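Local coordinates for protein PpBBE-like 1 D396N (Physcomitrella patens subsp. patens, PDB 6EO5) that is an engineered variant of a cellobiose oxidase, a flavin-dependent enzyme of the berberine bridge enzyme-like family with bicovalently attached FAD, at residues D192-Y205 and Y442-W456. Sequence-based numbering, arbitrary orientation.
Sequences DLYFAIRGAGATSY and YGSSLSTLIAGKKKW. With FAD (flavin-adenine dinucleotide), chain C.
Asp192 OD2 takes two donors from the C-terminal end of helix 446-456, which come from opposite sides of the carboxylate plane, both tilted out of it. Trp456 NE1 reaches Asp192 OD2 at 3.0 Å with a nearly straight N-H (162°), the oxygen lying close to the indole plane, while Lys455 NZ forms a salt bridge to the same oxygen at 3.1 Å. With chi1 at 51°, the Asp192 carboxylate sits between its own backbone N and carbonyl carbon, close enough for OD1 to accept a weak bond from Leu193 N. The next residue works on the same indole: Leu193 CD2 stands over the six-membered ring, almost on its normal, in a CH-pi contact, and Val183 of strand 182-186 also touches the Trp456 side chain.

Further along, Tyr205 OH donates to Leu449 O at 2.8 Å, from above the carbonyl plane; this oxygen also keeps its helical bond from Lys453 N. The Tyr205 ring turns an edge to the helix at Gly452, while Ala196 CB lies against one face. Helix 446-456 lies in the berberine-like C-terminal region, which in flavoproteins of the VAO fold returns to the FAD-binding domain; here it crosses helix 192-200, far away in sequence, their N-to-C directions 118° apart. Leu449 fills the crossing: CD2 packs on Ala196 CB (3.8 Å) and the edge of Phe195, CD1 on Ala200 CB. Phe195 CZ extends to Ser445. Tyr442 turns its ring edge to Gly199 O, and its CE1 is 3.6 Å from Ala200 CB.

After the helix the chain turns to the cofactor, where Thr203 N donates to adenine N3A of FAD at 3.0 Å. One residue on, Ser204 O receives Lys453 NZ on a lone pair; the lysine chain bends at chi2 to get there, and its ammonium also bonds Phe462 O and pairs with Asp457.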
loop_
_atom_site.group_PDB
_atom_site.type_symbol
_atom_site.label_atom_id
_atom_site.label_comp_id
_atom_site.label_asym_id
_atom_site.label_seq_id
_atom_site.Cartn_x
_atom_site.Cartn_y
_atom_site.Cartn_z
ATOM N N ASP A 192 13.075 10.438 15.746
ATOM C CA ASP A 192 11.881 11.176 15.327
ATOM C C ASP A 192 11.570 10.921 13.856
ATOM O O ASP A 192 10.437 10.579 13.496
ATOM C CB ASP A 192 12.065 12.679 15.599
ATOM C CG ASP A 192 13.384 13.246 15.034
ATOM O OD1 ASP A 192 14.393 12.511 14.956
ATOM O OD2 ASP A 192 13.418 14.438 14.678
ATOM N N LEU A 193 12.574 11.075 12.992
ATOM C CA LEU A 193 12.411 10.745 11.582
ATOM C C LEU A 193 12.045 9.275 11.404
ATOM O O LEU A 193 11.258 8.922 10.514
ATOM C CB LEU A 193 13.699 11.085 10.839
ATOM C CG LEU A 193 13.673 11.045 9.321
ATOM C CD1 LEU A 193 12.629 11.990 8.800
ATOM C CD2 LEU A 193 15.039 11.423 8.805
ATOM N N TYR A 194 12.594 8.404 12.255
ATOM C CA TYR A 194 12.301 6.982 12.147
ATOM C C TYR A 194 10.845 6.700 12.502
ATOM O O TYR A 194 10.191 5.877 11.858
ATOM C CB TYR A 194 13.268 6.189 13.036
ATOM C CG TYR A 194 13.117 4.681 12.985
ATOM C CD1 TYR A 194 13.242 3.978 11.787
ATOM C CD2 TYR A 194 12.872 3.955 14.149
ATOM C CE1 TYR A 194 13.114 2.587 11.752
ATOM C CE2 TYR A 194 12.747 2.571 14.128
ATOM C CZ TYR A 194 12.862 1.899 12.931
ATOM O OH TYR A 194 12.720 0.532 12.934
ATOM N N PHE A 195 10.319 7.385 13.516
ATOM C CA PHE A 195 8.892 7.298 13.828
ATOM C C PHE A 195 8.034 7.750 12.647
ATOM O O PHE A 195 7.060 7.080 12.273
ATOM C CB PHE A 195 8.607 8.141 15.069
ATOM C CG PHE A 195 7.167 8.257 15.423
ATOM C CD1 PHE A 195 6.364 9.224 14.825
ATOM C CD2 PHE A 195 6.624 7.454 16.406
ATOM C CE1 PHE A 195 5.037 9.359 15.166
ATOM C CE2 PHE A 195 5.287 7.582 16.758
ATOM C CZ PHE A 195 4.495 8.536 16.133
ATOM N N ALA A 196 8.387 8.883 12.039
ATOM C CA ALA A 196 7.542 9.461 10.999
ATOM C C ALA A 196 7.450 8.565 9.766
ATOM O O ALA A 196 6.375 8.457 9.158
ATOM C CB ALA A 196 8.061 10.846 10.610
ATOM N N ILE A 197 8.560 7.938 9.356
ATOM C CA ILE A 197 8.562 7.255 8.063
ATOM C C ILE A 197 7.839 5.912 8.136
ATOM O O ILE A 197 7.463 5.363 7.093
ATOM C CB ILE A 197 9.992 7.080 7.500
ATOM C CG1 ILE A 197 10.832 6.147 8.374
ATOM C CG2 ILE A 197 10.704 8.416 7.325
ATOM C CD1 ILE A 197 10.796 4.679 7.925
ATOM N N ARG A 198 7.629 5.371 9.339
ATOM C CA ARG A 198 6.850 4.150 9.535
ATOM C C ARG A 198 5.353 4.476 9.592
ATOM O O ARG A 198 4.690 4.357 10.625
ATOM C CB ARG A 198 7.307 3.436 10.801
ATOM C CG ARG A 198 8.603 2.668 10.644
ATOM C CD ARG A 198 9.602 2.974 11.756
ATOM N NE ARG A 198 9.486 2.110 12.931
ATOM C CZ ARG A 198 9.460 2.554 14.187
ATOM N NH1 ARG A 198 9.547 3.852 14.442
ATOM N NH2 ARG A 198 9.365 1.697 15.191
ATOM N N GLY A 199 4.813 4.882 8.441
ATOM C CA GLY A 199 3.409 5.236 8.373
ATOM C C GLY A 199 3.092 6.564 7.700
ATOM O O GLY A 199 2.006 6.732 7.131
ATOM N N ALA A 200 4.022 7.526 7.754
ATOM C CA ALA A 200 3.803 8.818 7.114
ATOM C C ALA A 200 4.987 9.237 6.248
ATOM O O ALA A 200 5.179 10.431 6.012
ATOM C CB ALA A 200 3.501 9.900 8.157
ATOM N N GLY A 201 5.772 8.285 5.748
ATOM C CA GLY A 201 6.987 8.625 5.024
ATOM C C GLY A 201 6.823 9.062 3.579
ATOM O O GLY A 201 7.805 9.505 2.973
ATOM N N ALA A 202 5.630 8.960 3.001
ATOM C CA ALA A 202 5.481 9.326 1.596
ATOM C C ALA A 202 5.797 10.807 1.359
ATOM O O ALA A 202 5.071 11.687 1.840
ATOM C CB ALA A 202 4.068 9.007 1.106
ATOM N N THR A 203 6.897 11.082 0.643
ATOM C CA THR A 203 7.308 12.420 0.214
ATOM C C THR A 203 7.660 13.371 1.359
ATOM O O THR A 203 8.706 14.025 1.317
ATOM C CB THR A 203 6.215 13.053 -0.658
ATOM O OG1 THR A 203 6.244 12.465 -1.963
ATOM C CG2 THR A 203 6.411 14.577 -0.780
ATOM N N SER A 204 6.823 13.424 2.401
ATOM C CA SER A 204 6.766 14.584 3.292
ATOM C C SER A 204 8.088 14.909 3.977
ATOM O O SER A 204 8.276 16.055 4.403
ATOM C CB SER A 204 5.680 14.387 4.355
ATOM O OG SER A 204 4.382 14.543 3.799
ATOM N N TYR A 205 9.003 13.941 4.108
ATOM C CA TYR A 205 10.236 14.137 4.867
ATOM C C TYR A 205 11.494 13.979 4.031
ATOM O O TYR A 205 12.594 14.006 4.588
ATOM C CB TYR A 205 10.297 13.177 6.060
ATOM C CG TYR A 205 9.155 13.378 7.021
ATOM C CD1 TYR A 205 7.959 12.689 6.863
ATOM C CD2 TYR A 205 9.258 14.274 8.070
ATOM C CE1 TYR A 205 6.902 12.880 7.738
ATOM C CE2 TYR A 205 8.204 14.475 8.951
ATOM C CZ TYR A 205 7.029 13.776 8.782
ATOM O OH TYR A 205 5.986 13.967 9.661
ATOM N N TYR A 442 -3.833 9.912 10.721
ATOM C CA TYR A 442 -2.735 10.056 11.655
ATOM C C TYR A 442 -3.164 10.302 13.098
ATOM O O TYR A 442 -2.365 10.035 14.002
ATOM C CB TYR A 442 -1.801 11.178 11.165
ATOM C CG TYR A 442 -1.200 10.874 9.797
ATOM C CD1 TYR A 442 -0.561 9.650 9.546
ATOM C CD2 TYR A 442 -1.285 11.782 8.753
ATOM C CE1 TYR A 442 -0.009 9.355 8.289
ATOM C CE2 TYR A 442 -0.742 11.497 7.498
ATOM C CZ TYR A 442 -0.112 10.283 7.272
ATOM O OH TYR A 442 0.420 10.003 6.033
ATOM N N GLY A 443 -4.385 10.790 13.339
ATOM C CA GLY A 443 -4.947 10.843 14.689
ATOM C C GLY A 443 -4.018 11.403 15.762
ATOM O O GLY A 443 -3.483 12.512 15.635
ATOM N N SER A 444 -3.817 10.619 16.837
ATOM C CA SER A 444 -3.054 11.074 18.009
ATOM C C SER A 444 -1.590 11.356 17.706
ATOM O O SER A 444 -0.918 11.977 18.532
ATOM C CB SER A 444 -3.074 10.045 19.146
ATOM O OG SER A 444 -4.382 9.720 19.582
ATOM N N SER A 445 -1.066 10.878 16.583
ATOM C CA SER A 445 0.334 11.073 16.245
ATOM C C SER A 445 0.564 12.259 15.324
ATOM O O SER A 445 1.715 12.545 14.989
ATOM C CB SER A 445 0.906 9.797 15.598
ATOM O OG SER A 445 1.047 8.746 16.547
ATOM N N LEU A 446 -0.494 12.963 14.913
ATOM C CA LEU A 446 -0.334 13.978 13.869
ATOM C C LEU A 446 0.442 15.194 14.373
ATOM O O LEU A 446 1.281 15.737 13.641
ATOM C CB LEU A 446 -1.699 14.378 13.315
ATOM C CG LEU A 446 -1.753 15.530 12.312
ATOM C CD1 LEU A 446 -0.872 15.264 11.095
ATOM C CD2 LEU A 446 -3.193 15.779 11.903
ATOM N N SER A 447 0.200 15.621 15.620
ATOM C CA SER A 447 1.009 16.683 16.224
ATOM C C SER A 447 2.496 16.353 16.148
ATOM O O SER A 447 3.309 17.176 15.709
ATOM C CB SER A 447 0.611 16.907 17.688
ATOM O OG SER A 447 -0.791 16.894 17.875
ATOM N N THR A 448 2.868 15.151 16.591
ATOM C CA THR A 448 4.256 14.717 16.483
ATOM C C THR A 448 4.730 14.766 15.037
ATOM O O THR A 448 5.839 15.236 14.756
ATOM C CB THR A 448 4.411 13.310 17.068
ATOM O OG1 THR A 448 4.019 13.334 18.447
ATOM C CG2 THR A 448 5.834 12.839 16.969
ATOM N N LEU A 449 3.890 14.326 14.099
ATOM C CA LEU A 449 4.300 14.351 12.704
ATOM C C LEU A 449 4.595 15.779 12.245
ATOM O O LEU A 449 5.612 16.023 11.580
ATOM C CB LEU A 449 3.237 13.672 11.840
ATOM C CG LEU A 449 3.164 12.159 12.105
ATOM C CD1 LEU A 449 2.005 11.497 11.395
ATOM C CD2 LEU A 449 4.464 11.490 11.706
ATOM N N ILE A 450 3.750 16.746 12.642
ATOM C CA ILE A 450 3.951 18.137 12.220
ATOM C C ILE A 450 5.228 18.711 12.833
ATOM O O ILE A 450 6.014 19.379 12.148
ATOM C CB ILE A 450 2.714 18.995 12.563
ATOM C CG1 ILE A 450 1.537 18.635 11.658
ATOM C CG2 ILE A 450 3.014 20.467 12.393
ATOM C CD1 ILE A 450 0.194 18.960 12.281
ATOM N N ALA A 451 5.456 18.457 14.125
ATOM C CA ALA A 451 6.719 18.827 14.756
ATOM C C ALA A 451 7.917 18.338 13.946
ATOM O O ALA A 451 8.865 19.094 13.697
ATOM C CB ALA A 451 6.772 18.260 16.170
ATOM N N GLY A 452 7.886 17.073 13.518
ATOM C CA GLY A 452 8.988 16.543 12.740
ATOM C C GLY A 452 9.082 17.154 11.360
ATOM O O GLY A 452 10.177 17.265 10.799
ATOM N N LYS A 453 7.942 17.541 10.784
ATOM C CA LYS A 453 7.965 18.215 9.492
ATOM C C LYS A 453 8.634 19.576 9.619
ATOM O O LYS A 453 9.425 19.971 8.753
ATOM C CB LYS A 453 6.536 18.343 8.949
ATOM C CG LYS A 453 6.373 19.202 7.702
ATOM C CD LYS A 453 7.000 18.567 6.478
ATOM C CE LYS A 453 6.661 19.363 5.231
ATOM N NZ LYS A 453 7.283 18.813 4.005
ATOM N N LYS A 454 8.338 20.303 10.708
ATOM C CA LYS A 454 8.970 21.601 10.935
ATOM C C LYS A 454 10.479 21.455 11.036
ATOM O O LYS A 454 11.236 22.249 10.464
ATOM C CB LYS A 454 8.416 22.243 12.208
ATOM C CG LYS A 454 6.948 22.624 12.116
ATOM C CD LYS A 454 6.374 23.041 13.477
ATOM C CE LYS A 454 5.796 24.459 13.441
ATOM N NZ LYS A 454 4.614 24.600 14.343
ATOM N N LYS A 455 10.927 20.421 11.740
ATOM C CA LYS A 455 12.348 20.208 11.961
ATOM C C LYS A 455 13.074 19.837 10.676
ATOM O O LYS A 455 14.182 20.319 10.432
ATOM C CB LYS A 455 12.530 19.132 13.028
ATOM C CG LYS A 455 13.929 18.599 13.163
ATOM C CD LYS A 455 14.030 17.723 14.399
ATOM C CE LYS A 455 15.370 17.033 14.491
ATOM N NZ LYS A 455 15.515 16.419 15.834
ATOM N N TRP A 456 12.474 18.997 9.833
ATOM C CA TRP A 456 13.221 18.397 8.736
ATOM C C TRP A 456 12.962 19.024 7.376
ATOM O O TRP A 456 13.674 18.699 6.422
ATOM C CB TRP A 456 12.940 16.886 8.663
ATOM C CG TRP A 456 13.574 16.109 9.775
ATOM C CD1 TRP A 456 12.983 15.715 10.941
ATOM C CD2 TRP A 456 14.928 15.646 9.837
ATOM N NE1 TRP A 456 13.882 15.029 11.724
ATOM C CE2 TRP A 456 15.082 14.966 11.067
ATOM C CE3 TRP A 456 16.026 15.733 8.970
ATOM C CZ2 TRP A 456 16.288 14.377 11.452
ATOM C CZ3 TRP A 456 17.228 15.146 9.351
ATOM C CH2 TRP A 456 17.349 14.478 10.583
HETATM P PA FAD C . 3.994 5.752 -5.657
HETATM O O1A FAD C . 2.838 6.408 -6.395
HETATM O O2A FAD C . 5.264 5.776 -6.468
HETATM O O5B FAD C . 4.248 6.354 -4.181
HETATM C C5B FAD C . 3.177 6.700 -3.329
HETATM C C4B FAD C . 3.572 7.844 -2.401
HETATM O O4B FAD C . 4.801 7.554 -1.762
HETATM C C3B FAD C . 3.774 9.147 -3.154
HETATM O O3B FAD C . 3.426 10.215 -2.300
HETATM C C2B FAD C . 5.262 9.171 -3.384
HETATM O O2B FAD C . 5.744 10.480 -3.563
HETATM C C1B FAD C . 5.788 8.508 -2.118
HETATM N N9A FAD C . 7.110 7.901 -2.394
HETATM C C8A FAD C . 7.416 7.017 -3.402
HETATM N N7A FAD C . 8.730 6.714 -3.333
HETATM C C5A FAD C . 9.272 7.394 -2.301
HETATM C C6A FAD C . 10.561 7.455 -1.805
HETATM N N6A FAD C . 11.523 6.743 -2.382
HETATM N N1A FAD C . 10.837 8.250 -0.714
HETATM C C2A FAD C . 9.830 8.989 -0.136
HETATM N N3A FAD C . 8.546 8.933 -0.634
HETATM C C4A FAD C . 8.272 8.148 -1.704
HETATM N N1 FAD C . -1.730 -1.710 -0.511
HETATM C C2 FAD C . -1.553 -2.683 0.480
HETATM O O2 FAD C . -1.270 -2.395 1.661
HETATM N N3 FAD C . -1.683 -4.018 0.135
HETATM C C4 FAD C . -1.989 -4.384 -1.159
HETATM O O4 FAD C . -2.085 -5.575 -1.439
HETATM C C4X FAD C . -2.167 -3.420 -2.140
HETATM N N5 FAD C . -2.427 -3.797 -3.440
HETATM C C5X FAD C . -2.286 -2.879 -4.463
HETATM C C6 FAD C . -2.413 -3.303 -5.782
HETATM C C7 FAD C . -2.162 -2.449 -6.868
HETATM C C7M FAD C . -2.293 -2.954 -8.287
HETATM C C8 FAD C . -1.883 -1.093 -6.595
HETATM C C8M FAD C . -1.717 -0.084 -7.715
HETATM C C9 FAD C . -1.851 -0.662 -5.255
HETATM C C9A FAD C . -2.028 -1.542 -4.172
HETATM N N10 FAD C . -2.041 -1.133 -2.831
HETATM C C10 FAD C . -1.995 -2.076 -1.822
HETATM C "C1'" FAD C . -1.813 0.290 -2.443
HETATM C "C2'" FAD C . -0.313 0.529 -2.293
HETATM O "O2'" FAD C . 0.200 0.045 -1.073
HETATM C "C3'" FAD C . -0.053 2.015 -2.378
HETATM O "O3'" FAD C . -0.539 2.425 -3.634
HETATM C "C4'" FAD C . 1.438 2.299 -2.219
HETATM O "O4'" FAD C . 1.594 3.562 -1.603
HETATM C "C5'" FAD C . 2.149 2.234 -3.569
HETATM O "O5'" FAD C . 3.509 2.611 -3.504
HETATM P P FAD C . 4.271 2.974 -4.883
HETATM O O1P FAD C . 5.737 3.204 -4.600
HETATM O O2P FAD C . 4.048 1.966 -5.979
HETATM O O3P FAD C . 3.453 4.260 -5.398
#